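Local coordinates for catechol 1,2-dioxygenase (Acinetobacter sp., PDB 1DMH), which catalyses the iron(III)-dependent intradiol cleavage of catechol by dioxygen to cis,cis-muconate, the first step from catechol in the beta-ketoadipate pathway of this bacterium, at residues F6-Q9 with D10-D13; D53-W56 with A57-Y61; Q210-Q214 with L215-G219; D246-T249 with Y250-F253. All coordinates share one frame; numbering follows the deposited sequence.

Contact 1: F6-Q9 with D10-D13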
loop_
_atom_site.group_PDB
_atom_site.type_symbol
_atom_site.label_atom_id
_atom_site.label_comp_id
_atom_site.label_asym_id
_atom_site.label_seq_id
_atom_site.Cartn_x
_atom_site.Cartn_y
_atom_site.Cartn_z
ATOM N N PHE A 6 3.919 -19.350 14.932
ATOM C CA PHE A 6 4.682 -18.116 14.999
ATOM C C PHE A 6 5.892 -18.229 15.932
ATOM O O PHE A 6 6.989 -17.743 15.645
ATOM C CB PHE A 6 3.815 -16.953 15.479
ATOM C CG PHE A 6 4.571 -15.665 15.587
ATOM C CD1 PHE A 6 4.971 -14.983 14.441
ATOM C CD2 PHE A 6 4.950 -15.164 16.830
ATOM C CE1 PHE A 6 5.739 -13.823 14.533
ATOM C CE2 PHE A 6 5.714 -14.008 16.933
ATOM C CZ PHE A 6 6.110 -13.334 15.783
ATOM N N ASN A 7 5.687 -18.882 17.062
ATOM C CA ASN A 7 6.764 -18.985 18.028
ATOM C C ASN A 7 7.829 -20.053 17.766
ATOM O O ASN A 7 8.757 -20.199 18.548
ATOM C CB ASN A 7 6.184 -19.177 19.424
ATOM C CG ASN A 7 7.149 -18.731 20.499
ATOM O OD1 ASN A 7 7.492 -17.545 20.573
ATOM N ND2 ASN A 7 7.610 -19.673 21.325
ATOM N N THR A 8 7.736 -20.784 16.667
ATOM C CA THR A 8 8.738 -21.809 16.406
ATOM C C THR A 8 9.999 -21.208 15.836
ATOM O O THR A 8 9.976 -20.106 15.275
ATOM C CB THR A 8 8.224 -22.850 15.422
ATOM O OG1 THR A 8 7.910 -22.226 14.170
ATOM C CG2 THR A 8 6.982 -23.511 15.980
ATOM N N GLN A 9 11.105 -21.929 15.976
ATOM C CA GLN A 9 12.378 -21.454 15.452
ATOM C C GLN A 9 12.344 -21.284 13.947
ATOM O O GLN A 9 12.997 -20.396 13.418
ATOM C CB GLN A 9 13.522 -22.403 15.831
ATOM C CG GLN A 9 13.853 -22.345 17.322
ATOM C CD GLN A 9 14.058 -20.894 17.820
ATOM O OE1 GLN A 9 14.996 -20.198 17.393
ATOM N NE2 GLN A 9 13.161 -20.432 18.711
ATOM N N ASP A 10 11.591 -22.128 13.250
ATOM C CA ASP A 10 11.516 -22.006 11.801
ATOM C C ASP A 10 10.932 -20.655 11.378
ATOM O O ASP A 10 11.471 -20.007 10.480
ATOM C CB ASP A 10 10.701 -23.154 11.223
ATOM C CG ASP A 10 11.317 -24.492 11.541
ATOM O OD1 ASP A 10 12.504 -24.667 11.209
ATOM O OD2 ASP A 10 10.636 -25.364 12.128
ATOM N N VAL A 11 9.849 -20.220 12.024
ATOM C CA VAL A 11 9.257 -18.929 11.682
ATOM C C VAL A 11 10.131 -17.758 12.158
ATOM O O VAL A 11 10.346 -16.790 11.421
ATOM C CB VAL A 11 7.839 -18.798 12.260
ATOM C CG1 VAL A 11 7.312 -17.357 12.066
ATOM C CG2 VAL A 11 6.930 -19.800 11.561
ATOM N N GLN A 12 10.659 -17.845 13.376
ATOM C CA GLN A 12 11.507 -16.767 13.870
ATOM C C GLN A 12 12.768 -16.559 13.006
ATOM O O GLN A 12 13.129 -15.410 12.706
ATOM C CB GLN A 12 11.849 -17.031 15.337
ATOM C CG GLN A 12 10.578 -17.030 16.209
ATOM C CD GLN A 12 9.832 -15.717 16.114
ATOM O OE1 GLN A 12 10.415 -14.658 16.346
ATOM N NE2 GLN A 12 8.553 -15.767 15.770
ATOM N N ASP A 13 13.425 -17.649 12.589
ATOM C CA ASP A 13 14.614 -17.517 11.743
ATOM C C ASP A 13 14.241 -16.984 10.371
ATOM O O ASP A 13 14.957 -16.154 9.786
ATOM C CB ASP A 13 15.338 -18.850 11.575
ATOM C CG ASP A 13 16.026 -19.301 12.853
ATOM O OD1 ASP A 13 16.337 -18.424 13.701
ATOM O OD2 ASP A 13 16.276 -20.525 12.991
#
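Phe6 and Gln12 meet in a local surface contact at a helix start, where the residues leading into helix 9-18 fold back against its first turn. The Gln12 side chain bends at chi2 (-58°), which returns its amide toward the incoming chain. There NE2 donates to Phe6 O at 2.5 Å, shorter than an amide N-H...O bond normally is, so its exact geometry is doubtful. The same nitrogen hangs over the centre of one face of the Phe6 ring, 3.4 Å from CZ, and the amide stands almost upright on it, the two planes 78° apart. Val11 crosses the ring at about a right angle, its CG1 3.6 Å from Phe6 O and 4.1 Å from Phe6 CD1. Thr8 is the N-cap residue, although its OG1 bonds back to Ile5 O. Its carbonyl opens the helical ladder: Gln12 N reaches Thr8 O at 3.0 Å, and Asp13 N reaches Gln9 O at 2.9 Å. This is the first of the five N-terminal helices that each subunit gives to the helical zipper on the dimer axis. Phe6 rests on Tyr42 and Lys43 of helix 28-47 and on Tyr83 of the second subunit, while Val11 packs on its Met86.

Contact 2: D53-W56 with A57-Y61. With LIO ([1-pentadecanoyl-2-decanoyl-glycerol-3-yl]phosphonyl choline), chain E.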
loop_
_atom_site.group_PDB
_atom_site.type_symbol
_atom_site.label_atom_id
_atom_site.label_comp_id
_atom_site.label_asym_id
_atom_site.label_seq_id
_atom_site.Cartn_x
_atom_site.Cartn_y
_atom_site.Cartn_z
ATOM N N ASP A 53 -7.687 -16.070 1.962
ATOM C CA ASP A 53 -8.663 -15.260 1.232
ATOM C C ASP A 53 -8.653 -13.840 1.797
ATOM O O ASP A 53 -8.645 -12.872 1.046
ATOM C CB ASP A 53 -10.085 -15.857 1.344
ATOM C CG ASP A 53 -10.305 -17.058 0.418
ATOM O OD1 ASP A 53 -9.326 -17.567 -0.168
ATOM O OD2 ASP A 53 -11.467 -17.496 0.270
ATOM N N GLU A 54 -8.664 -13.713 3.115
ATOM C CA GLU A 54 -8.661 -12.370 3.699
ATOM C C GLU A 54 -7.355 -11.659 3.362
ATOM O O GLU A 54 -7.355 -10.483 2.982
ATOM C CB GLU A 54 -8.836 -12.430 5.214
ATOM C CG GLU A 54 -10.235 -12.852 5.619
ATOM C CD GLU A 54 -10.360 -13.132 7.112
ATOM O OE1 GLU A 54 -9.425 -13.735 7.673
ATOM O OE2 GLU A 54 -11.399 -12.771 7.722
ATOM N N TYR A 55 -6.245 -12.373 3.519
ATOM C CA TYR A 55 -4.945 -11.788 3.239
ATOM C C TYR A 55 -4.855 -11.176 1.825
ATOM O O TYR A 55 -4.439 -10.023 1.667
ATOM C CB TYR A 55 -3.846 -12.841 3.414
ATOM C CG TYR A 55 -2.479 -12.274 3.072
ATOM C CD1 TYR A 55 -1.826 -11.422 3.961
ATOM C CD2 TYR A 55 -1.880 -12.522 1.820
ATOM C CE1 TYR A 55 -0.615 -10.817 3.627
ATOM C CE2 TYR A 55 -0.667 -11.920 1.468
ATOM C CZ TYR A 55 -0.043 -11.067 2.383
ATOM O OH TYR A 55 1.135 -10.441 2.075
ATOM N N TRP A 56 -5.242 -11.940 0.799
ATOM C CA TRP A 56 -5.165 -11.436 -0.566
ATOM C C TRP A 56 -6.122 -10.275 -0.878
ATOM O O TRP A 56 -5.850 -9.466 -1.762
ATOM C CB TRP A 56 -5.299 -12.585 -1.565
ATOM C CG TRP A 56 -4.112 -13.503 -1.476
ATOM C CD1 TRP A 56 -4.070 -14.760 -0.940
ATOM C CD2 TRP A 56 -2.762 -13.164 -1.814
ATOM N NE1 TRP A 56 -2.768 -15.226 -0.918
ATOM C CE2 TRP A 56 -1.944 -14.262 -1.449
ATOM C CE3 TRP A 56 -2.160 -12.027 -2.387
ATOM C CZ2 TRP A 56 -0.558 -14.267 -1.639
ATOM C CZ3 TRP A 56 -0.764 -12.027 -2.572
ATOM C CH2 TRP A 56 0.014 -13.142 -2.198
ATOM N N ALA A 57 -7.234 -10.185 -0.166
ATOM C CA ALA A 57 -8.139 -9.040 -0.327
ATOM C C ALA A 57 -7.356 -7.802 0.185
ATOM O O ALA A 57 -7.452 -6.705 -0.387
ATOM C CB ALA A 57 -9.398 -9.236 0.513
ATOM N N GLY A 58 -6.579 -7.999 1.257
ATOM C CA GLY A 58 -5.758 -6.939 1.827
ATOM C C GLY A 58 -4.667 -6.513 0.860
ATOM O O GLY A 58 -4.391 -5.319 0.712
ATOM N N VAL A 59 -4.048 -7.476 0.184
ATOM C CA VAL A 59 -3.000 -7.152 -0.795
ATOM C C VAL A 59 -3.590 -6.385 -1.982
ATOM O O VAL A 59 -3.006 -5.406 -2.453
ATOM C CB VAL A 59 -2.299 -8.431 -1.304
ATOM C CG1 VAL A 59 -1.377 -8.079 -2.495
ATOM C CG2 VAL A 59 -1.481 -9.064 -0.151
ATOM N N ALA A 60 -4.749 -6.840 -2.461
ATOM C CA ALA A 60 -5.441 -6.188 -3.577
ATOM C C ALA A 60 -5.788 -4.738 -3.190
ATOM O O ALA A 60 -5.640 -3.826 -3.986
ATOM C CB ALA A 60 -6.719 -6.957 -3.924
ATOM N N TYR A 61 -6.257 -4.543 -1.964
ATOM C CA TYR A 61 -6.605 -3.218 -1.490
ATOM C C TYR A 61 -5.393 -2.304 -1.548
ATOM O O TYR A 61 -5.502 -1.152 -1.909
ATOM C CB TYR A 61 -7.096 -3.288 -0.057
ATOM C CG TYR A 61 -7.460 -1.943 0.502
ATOM C CD1 TYR A 61 -8.684 -1.349 0.193
ATOM C CD2 TYR A 61 -6.553 -1.230 1.275
ATOM C CE1 TYR A 61 -8.999 -0.052 0.649
ATOM C CE2 TYR A 61 -6.850 0.070 1.738
ATOM C CZ TYR A 61 -8.073 0.653 1.415
ATOM O OH TYR A 61 -8.357 1.937 1.826
HETATM C C1 LIO E . -14.539 -6.976 1.914
HETATM C C2 LIO E . -13.552 -6.173 2.461
HETATM C C3 LIO E . -12.748 -6.972 3.255
HETATM C C4 LIO E . -17.323 -9.333 -0.338
HETATM C C5 LIO E . -18.752 -9.137 -0.912
HETATM C C6 LIO E . -18.511 -10.917 -2.602
HETATM C C7 LIO E . -20.693 -10.117 -1.995
HETATM C C8 LIO E . -19.455 -11.457 -0.442
HETATM C C11 LIO E . -11.893 -8.994 4.309
HETATM C C12 LIO E . -10.790 -8.019 4.789
HETATM C C13 LIO E . -9.671 -8.746 5.516
HETATM C C14 LIO E . -8.433 -7.859 5.529
HETATM C C15 LIO E . -7.246 -8.663 6.064
HETATM C C16 LIO E . -5.953 -7.910 5.783
HETATM C C17 LIO E . -4.753 -8.695 6.311
HETATM C C18 LIO E . -3.648 -7.725 6.729
HETATM C C19 LIO E . -3.101 -7.016 5.494
HETATM C C20 LIO E . -1.741 -7.578 5.157
HETATM C C21 LIO E . -0.991 -6.569 4.299
HETATM C C22 LIO E . 0.337 -7.195 3.881
HETATM C C23 LIO E . 1.028 -6.305 2.861
HETATM C C24 LIO E . 2.347 -6.951 2.457
HETATM C C25 LIO E . 2.522 -6.832 0.948
HETATM C C31 LIO E . -11.754 -4.337 1.745
HETATM C C32 LIO E . -11.153 -4.094 3.145
HETATM C C33 LIO E . -9.629 -4.317 3.096
HETATM C C34 LIO E . -8.993 -3.779 4.380
HETATM C C35 LIO E . -7.518 -4.169 4.447
HETATM C C36 LIO E . -6.665 -2.907 4.399
HETATM C C37 LIO E . -5.386 -3.096 5.217
HETATM C C38 LIO E . -4.553 -1.810 5.141
HETATM C C39 LIO E . -4.309 -1.265 6.550
HETATM C C40 LIO E . -3.198 -0.211 6.511
HETATM N N LIO E . -19.339 -10.405 -1.482
HETATM O O2 LIO E . -12.850 -5.303 1.464
HETATM O O3 LIO E . -12.953 -8.402 3.465
HETATM O O11 LIO E . -11.899 -10.196 4.607
HETATM O O31 LIO E . -11.297 -3.689 0.786
HETATM O O1P LIO E . -16.657 -8.879 2.656
HETATM O O2P LIO E . -18.288 -7.260 1.772
HETATM O O3P LIO E . -15.933 -6.583 2.025
HETATM O O4P LIO E . -16.583 -8.219 0.256
HETATM P P LIO E . -16.858 -7.741 1.681
#
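A phospholipid pocket runs along helix 52-67, lined here by Glu54, Tyr55 and Tyr61, with Val59 packing behind the Tyr55 ring. Val59 CG2 approaches that ring obliquely, 3.4 Å from Tyr55 CE2, while Tyr55 CE1 lies 3.8 Å from lipid C22. Having CG anti to the backbone N (chi1 178°) places the ring between Val59 CG2 and the lipid chain. Trp56 runs alongside Val59, with its CE3 3.8 Å from Val59 CB, and its indole face covers Tyr55 CD2. The longer acyl chain crosses Gly58 close to the backbone. Near the ester, Glu54 CG touches lipid O11 at 3.3 Å; on the shorter chain, lipid C36 meets Tyr61 CD2 at 3.5 Å. Ordinary helical bonds hold the turn, such as Ala60 N to Trp56 O at 2.9 Å. The polar ends bind outward: Glu54 OE2 makes a salt bridge to Arg29 of the second subunit, and Tyr55 OH bonds to Ser75 OG of that subunit. Within the zipper, helix 52-67 thus has lipid on one flank and the partner subunit on another, where Val59 packs on Ala71 of its helix 71-77 and Tyr55 on Phe80 and Leu84 of its helix 80-94.

Contact 3: Q210-Q214 with L215-G219. With LIO ([1-pentadecanoyl-2-decanoyl-glycerol-3-yl]phosphonyl choline), chain E.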
loop_
_atom_site.group_PDB
_atom_site.type_symbol
_atom_site.label_atom_id
_atom_site.label_comp_id
_atom_site.label_asym_id
_atom_site.label_seq_id
_atom_site.Cartn_x
_atom_site.Cartn_y
_atom_site.Cartn_z
ATOM N N GLN A 210 -13.982 3.408 0.678
ATOM C CA GLN A 210 -14.362 2.003 0.740
ATOM C C GLN A 210 -13.958 1.389 2.083
ATOM O O GLN A 210 -14.753 0.680 2.698
ATOM C CB GLN A 210 -13.705 1.209 -0.384
ATOM C CG GLN A 210 -14.116 1.693 -1.762
ATOM C CD GLN A 210 -15.615 1.545 -2.014
ATOM O OE1 GLN A 210 -16.176 2.177 -2.932
ATOM N NE2 GLN A 210 -16.273 0.690 -1.212
ATOM N N LEU A 211 -12.737 1.648 2.545
ATOM C CA LEU A 211 -12.318 1.094 3.820
ATOM C C LEU A 211 -13.140 1.728 4.965
ATOM O O LEU A 211 -13.640 1.012 5.849
ATOM C CB LEU A 211 -10.831 1.346 4.068
ATOM C CG LEU A 211 -10.111 0.240 4.846
ATOM C CD1 LEU A 211 -8.756 0.742 5.297
ATOM C CD2 LEU A 211 -10.915 -0.220 6.017
ATOM N N LEU A 212 -13.282 3.054 4.961
ATOM C CA LEU A 212 -14.033 3.738 6.018
ATOM C C LEU A 212 -15.447 3.178 6.115
ATOM O O LEU A 212 -15.998 3.071 7.208
ATOM C CB LEU A 212 -14.071 5.255 5.775
ATOM C CG LEU A 212 -12.747 6.013 5.977
ATOM C CD1 LEU A 212 -12.829 7.442 5.424
ATOM C CD2 LEU A 212 -12.413 6.024 7.483
ATOM N N ASN A 213 -16.027 2.801 4.977
ATOM C CA ASN A 213 -17.365 2.231 4.986
ATOM C C ASN A 213 -17.388 0.963 5.811
ATOM O O ASN A 213 -18.331 0.747 6.581
ATOM C CB ASN A 213 -17.855 1.885 3.580
ATOM C CG ASN A 213 -18.273 3.105 2.777
ATOM O OD1 ASN A 213 -18.515 4.186 3.338
ATOM N ND2 ASN A 213 -18.400 2.927 1.449
ATOM N N GLN A 214 -16.354 0.134 5.659
ATOM C CA GLN A 214 -16.255 -1.126 6.392
ATOM C C GLN A 214 -16.124 -0.924 7.905
ATOM O O GLN A 214 -16.371 -1.849 8.663
ATOM C CB GLN A 214 -15.062 -1.937 5.909
ATOM C CG GLN A 214 -15.088 -2.326 4.444
ATOM C CD GLN A 214 -16.225 -3.253 4.101
ATOM O OE1 GLN A 214 -16.429 -4.275 4.759
ATOM N NE2 GLN A 214 -16.968 -2.915 3.055
ATOM N N LEU A 215 -15.714 0.276 8.328
ATOM C CA LEU A 215 -15.565 0.639 9.751
ATOM C C LEU A 215 -16.794 1.422 10.255
ATOM O O LEU A 215 -16.827 1.873 11.395
ATOM C CB LEU A 215 -14.325 1.524 9.933
ATOM C CG LEU A 215 -13.026 0.945 9.343
ATOM C CD1 LEU A 215 -11.864 1.925 9.585
ATOM C CD2 LEU A 215 -12.735 -0.424 9.988
ATOM N N GLY A 216 -17.784 1.592 9.383
ATOM C CA GLY A 216 -18.994 2.327 9.736
ATOM C C GLY A 216 -18.732 3.815 9.920
ATOM O O GLY A 216 -19.441 4.492 10.662
ATOM N N ARG A 217 -17.716 4.329 9.225
ATOM C CA ARG A 217 -17.331 5.730 9.336
ATOM C C ARG A 217 -17.540 6.534 8.058
ATOM O O ARG A 217 -17.565 5.976 6.948
ATOM C CB ARG A 217 -15.862 5.812 9.752
ATOM C CG ARG A 217 -15.565 5.281 11.137
ATOM C CD ARG A 217 -14.060 5.375 11.395
ATOM N NE ARG A 217 -13.593 6.718 11.070
ATOM C CZ ARG A 217 -12.338 7.035 10.796
ATOM N NH1 ARG A 217 -11.401 6.101 10.813
ATOM N NH2 ARG A 217 -12.034 8.271 10.428
ATOM N N HIS A 218 -17.697 7.847 8.208
ATOM C CA HIS A 218 -17.873 8.718 7.049
ATOM C C HIS A 218 -16.506 9.264 6.652
ATOM O O HIS A 218 -15.548 9.160 7.428
ATOM C CB HIS A 218 -18.825 9.880 7.382
ATOM C CG HIS A 218 -18.288 10.831 8.400
ATOM N ND1 HIS A 218 -17.304 11.756 8.112
ATOM C CD2 HIS A 218 -18.583 10.993 9.711
ATOM C CE1 HIS A 218 -17.021 12.452 9.200
ATOM N NE2 HIS A 218 -17.782 12.006 10.185
ATOM N N GLY A 219 -16.414 9.853 5.462
ATOM C CA GLY A 219 -15.148 10.399 5.016
ATOM C C GLY A 219 -15.178 11.897 4.825
ATOM O O GLY A 219 -14.577 12.402 3.889
HETATM C C1 LIO E . -14.539 -6.976 1.914
HETATM C C2 LIO E . -13.552 -6.173 2.461
HETATM C C3 LIO E . -12.748 -6.972 3.255
HETATM C C4 LIO E . -17.323 -9.333 -0.338
HETATM C C5 LIO E . -18.752 -9.137 -0.912
HETATM C C6 LIO E . -18.511 -10.917 -2.602
HETATM C C7 LIO E . -20.693 -10.117 -1.995
HETATM C C8 LIO E . -19.455 -11.457 -0.442
HETATM C C11 LIO E . -11.893 -8.994 4.309
HETATM C C12 LIO E . -10.790 -8.019 4.789
HETATM C C13 LIO E . -9.671 -8.746 5.516
HETATM C C14 LIO E . -8.433 -7.859 5.529
HETATM C C15 LIO E . -7.246 -8.663 6.064
HETATM C C16 LIO E . -5.953 -7.910 5.783
HETATM C C17 LIO E . -4.753 -8.695 6.311
HETATM C C18 LIO E . -3.648 -7.725 6.729
HETATM C C19 LIO E . -3.101 -7.016 5.494
HETATM C C20 LIO E . -1.741 -7.578 5.157
HETATM C C21 LIO E . -0.991 -6.569 4.299
HETATM C C22 LIO E . 0.337 -7.195 3.881
HETATM C C23 LIO E . 1.028 -6.305 2.861
HETATM C C24 LIO E . 2.347 -6.951 2.457
HETATM C C25 LIO E . 2.522 -6.832 0.948
HETATM C C31 LIO E . -11.754 -4.337 1.745
HETATM C C32 LIO E . -11.153 -4.094 3.145
HETATM C C33 LIO E . -9.629 -4.317 3.096
HETATM C C34 LIO E . -8.993 -3.779 4.380
HETATM C C35 LIO E . -7.518 -4.169 4.447
HETATM C C36 LIO E . -6.665 -2.907 4.399
HETATM C C37 LIO E . -5.386 -3.096 5.217
HETATM C C38 LIO E . -4.553 -1.810 5.141
HETATM C C39 LIO E . -4.309 -1.265 6.550
HETATM C C40 LIO E . -3.198 -0.211 6.511
HETATM N N LIO E . -19.339 -10.405 -1.482
HETATM O O2 LIO E . -12.850 -5.303 1.464
HETATM O O3 LIO E . -12.953 -8.402 3.465
HETATM O O11 LIO E . -11.899 -10.196 4.607
HETATM O O31 LIO E . -11.297 -3.689 0.786
HETATM O O1P LIO E . -16.657 -8.879 2.656
HETATM O O2P LIO E . -18.288 -7.260 1.772
HETATM O O3P LIO E . -15.933 -6.583 2.025
HETATM O O4P LIO E . -16.583 -8.219 0.256
HETATM P P LIO E . -16.858 -7.741 1.681
#
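Leu212 and Arg217 span a Schellman motif that ends helix 207-214: Gly216 turns to positive phi (69°), Arg217 N bonds back to Leu212 O at 2.9 Å, and Gly216 N to Asn213 O at 3.0 Å. Leu212 O is gripped twice, since Leu215 N also donates to it at 3.0 Å from the opposite face of the carbonyl plane. Over this backbone lock the two side chains cross. Arg217 bends at chi3 (50°), which lays its guanidinium against the leucine, and Leu212 CD2 sits over the centre of one face, 3.5 Å from CZ. The other methyl, Leu212 CD1, goes on to Gly219 CA at 3.8 Å, where the chain leaves toward strand 220-230. Leu211 CD2 also reaches Leu215 CG at 4.1 Å. The end of the Gln214 side chain leads off to the bound phospholipid, its OE1 3.6 Å from lipid O3P. Leu211 and Leu215 also pack against Val30 and Ser19 of the second subunit. Arg217 NH1 donates to Gly77 O of its own chain and to Ala18 O of the second subunit. The methyl on one face and the two carbonyls at NH1 should limit how the guanidinium can turn, so that one charged group, probably stabilised by these carbonyl dipoles, ties the helix end to the neighbouring subunit.

Contact 4: D246-T249 with Y250-F253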
loop_
_atom_site.group_PDB
_atom_site.type_symbol
_atom_site.label_atom_id
_atom_site.label_comp_id
_atom_site.label_asym_id
_atom_site.label_seq_id
_atom_site.Cartn_x
_atom_site.Cartn_y
_atom_site.Cartn_z
ATOM N N ASP A 246 -19.940 24.326 11.317
ATOM C CA ASP A 246 -19.933 23.228 10.372
ATOM C C ASP A 246 -20.397 21.962 11.093
ATOM O O ASP A 246 -20.047 21.733 12.242
ATOM C CB ASP A 246 -18.533 23.044 9.789
ATOM C CG ASP A 246 -18.513 22.051 8.650
ATOM O OD1 ASP A 246 -18.764 20.863 8.908
ATOM O OD2 ASP A 246 -18.264 22.445 7.489
ATOM N N PRO A 247 -21.198 21.126 10.421
ATOM C CA PRO A 247 -21.745 19.875 10.945
ATOM C C PRO A 247 -20.670 18.895 11.351
ATOM O O PRO A 247 -20.903 18.029 12.185
ATOM C CB PRO A 247 -22.541 19.326 9.762
ATOM C CG PRO A 247 -22.914 20.553 9.019
ATOM C CD PRO A 247 -21.612 21.282 9.022
ATOM N N TYR A 248 -19.496 19.023 10.747
ATOM C CA TYR A 248 -18.413 18.107 11.035
ATOM C C TYR A 248 -17.294 18.678 11.866
ATOM O O TYR A 248 -16.231 18.064 11.996
ATOM C CB TYR A 248 -17.869 17.552 9.729
ATOM C CG TYR A 248 -18.896 16.708 9.035
ATOM C CD1 TYR A 248 -19.184 15.439 9.514
ATOM C CD2 TYR A 248 -19.627 17.189 7.953
ATOM C CE1 TYR A 248 -20.173 14.654 8.940
ATOM C CE2 TYR A 248 -20.627 16.403 7.364
ATOM C CZ TYR A 248 -20.889 15.131 7.870
ATOM O OH TYR A 248 -21.846 14.304 7.321
ATOM N N THR A 249 -17.540 19.853 12.440
ATOM C CA THR A 249 -16.540 20.495 13.267
ATOM C C THR A 249 -15.934 19.530 14.271
ATOM O O THR A 249 -14.726 19.435 14.392
ATOM C CB THR A 249 -17.138 21.681 14.023
ATOM O OG1 THR A 249 -17.609 22.635 13.076
ATOM C CG2 THR A 249 -16.094 22.339 14.896
ATOM N N TYR A 250 -16.767 18.798 14.989
ATOM C CA TYR A 250 -16.225 17.891 15.985
ATOM C C TYR A 250 -16.368 16.439 15.570
ATOM O O TYR A 250 -16.464 15.542 16.413
ATOM C CB TYR A 250 -16.905 18.132 17.340
ATOM C CG TYR A 250 -16.801 19.568 17.798
ATOM C CD1 TYR A 250 -15.649 20.036 18.449
ATOM C CD2 TYR A 250 -17.811 20.493 17.500
ATOM C CE1 TYR A 250 -15.501 21.394 18.790
ATOM C CE2 TYR A 250 -17.676 21.856 17.836
ATOM C CZ TYR A 250 -16.521 22.297 18.477
ATOM O OH TYR A 250 -16.391 23.640 18.797
ATOM N N ASP A 251 -16.364 16.200 14.265
ATOM C CA ASP A 251 -16.518 14.854 13.778
ATOM C C ASP A 251 -15.821 14.761 12.435
ATOM O O ASP A 251 -16.363 14.279 11.445
ATOM C CB ASP A 251 -18.013 14.530 13.694
ATOM C CG ASP A 251 -18.284 13.099 13.280
ATOM O OD1 ASP A 251 -17.423 12.218 13.519
ATOM O OD2 ASP A 251 -19.388 12.853 12.742
ATOM N N ASP A 252 -14.592 15.247 12.437
ATOM C CA ASP A 252 -13.715 15.278 11.273
ATOM C C ASP A 252 -13.173 13.849 11.054
ATOM O O ASP A 252 -12.713 13.230 12.007
ATOM C CB ASP A 252 -12.610 16.280 11.614
ATOM C CG ASP A 252 -11.563 16.409 10.560
ATOM O OD1 ASP A 252 -11.737 15.941 9.415
ATOM O OD2 ASP A 252 -10.532 17.029 10.897
ATOM N N PHE A 253 -13.225 13.324 9.831
ATOM C CA PHE A 253 -12.718 11.974 9.613
ATOM C C PHE A 253 -11.181 11.921 9.773
ATOM O O PHE A 253 -10.606 10.848 9.968
ATOM C CB PHE A 253 -13.124 11.434 8.218
ATOM C CG PHE A 253 -12.078 11.626 7.131
ATOM C CD1 PHE A 253 -11.977 12.822 6.422
ATOM C CD2 PHE A 253 -11.188 10.588 6.817
ATOM C CE1 PHE A 253 -10.989 12.972 5.399
ATOM C CE2 PHE A 253 -10.214 10.735 5.811
ATOM C CZ PHE A 253 -10.118 11.931 5.103
HETATM O O HOH W 1 -19.379 18.334 14.851
#
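Thr249 lays its methyl over the ring of the very next residue, Tyr250, a CH-pi contact between residues adjacent in sequence. Thr249 CG2 stands 3.6 Å from the centroid of the Tyr250 ring and 20° off its normal, somewhat toward the rim. With CG2 anti to the backbone N (chi1 of OG1 -61°), one branch of the threonine serves the ring while the hydroxyl turns back along the chain. There OG1 donates to Asp246 O at 2.7 Å, joining Thr249 N on the same face of that carbonyl. Two type I beta turns overlap here, Asp246 to Thr249 and Tyr248 to Asp251. The first carries an Asx turn as well: Tyr248 N bonds to Asp246 OD1 at 2.7 Å, through the anti lone pair of the oxygen. The second is closed by Asp251 N, 2.9 Å from Tyr248 O and well above the carbonyl plane. Asp251 O then lies at the edge of the Tyr248 ring, 3.6 Å from CD1. A water spans the turns, accepting from Tyr250 N at 2.7 Å and donating to Pro247 O at 3.1 Å. Further along, Phe253 reaches the bound 4-methylcatechol. The loop thus folded joins strand 237-243 to strand 262-268, and Thr249 and Tyr250 both rest on Val262 of the latter. Asp246 OD2 bonds to Ala223 N and Asp252 OD2 makes a salt bridge to Arg221, both on strand 220-230.

Contact 1 lies at the surface, while contacts 2, 3 and 4 are partly buried. Contacts 1 and 2 both belong to the helical zipper; in one a glutamine amide turns back to the chain before the helix, the other packs aromatics against lipid. Contacts 1, 2 and 3 reach the second subunit, contact 4 does not. The phospholipid touches contacts 2 and 3, which also meet directly at Tyr61 OH and Leu211 CB, 3.4 Å apart. Contacts 3 and 4 touch through His218 and Asp251, and contact 4 approaches the active site, the side chain of Asp252 about 8 Å from the iron. Contact 3 closes a helix with backbone bonds, whereas contact 4 is held partly by side-chain-to-backbone bonds.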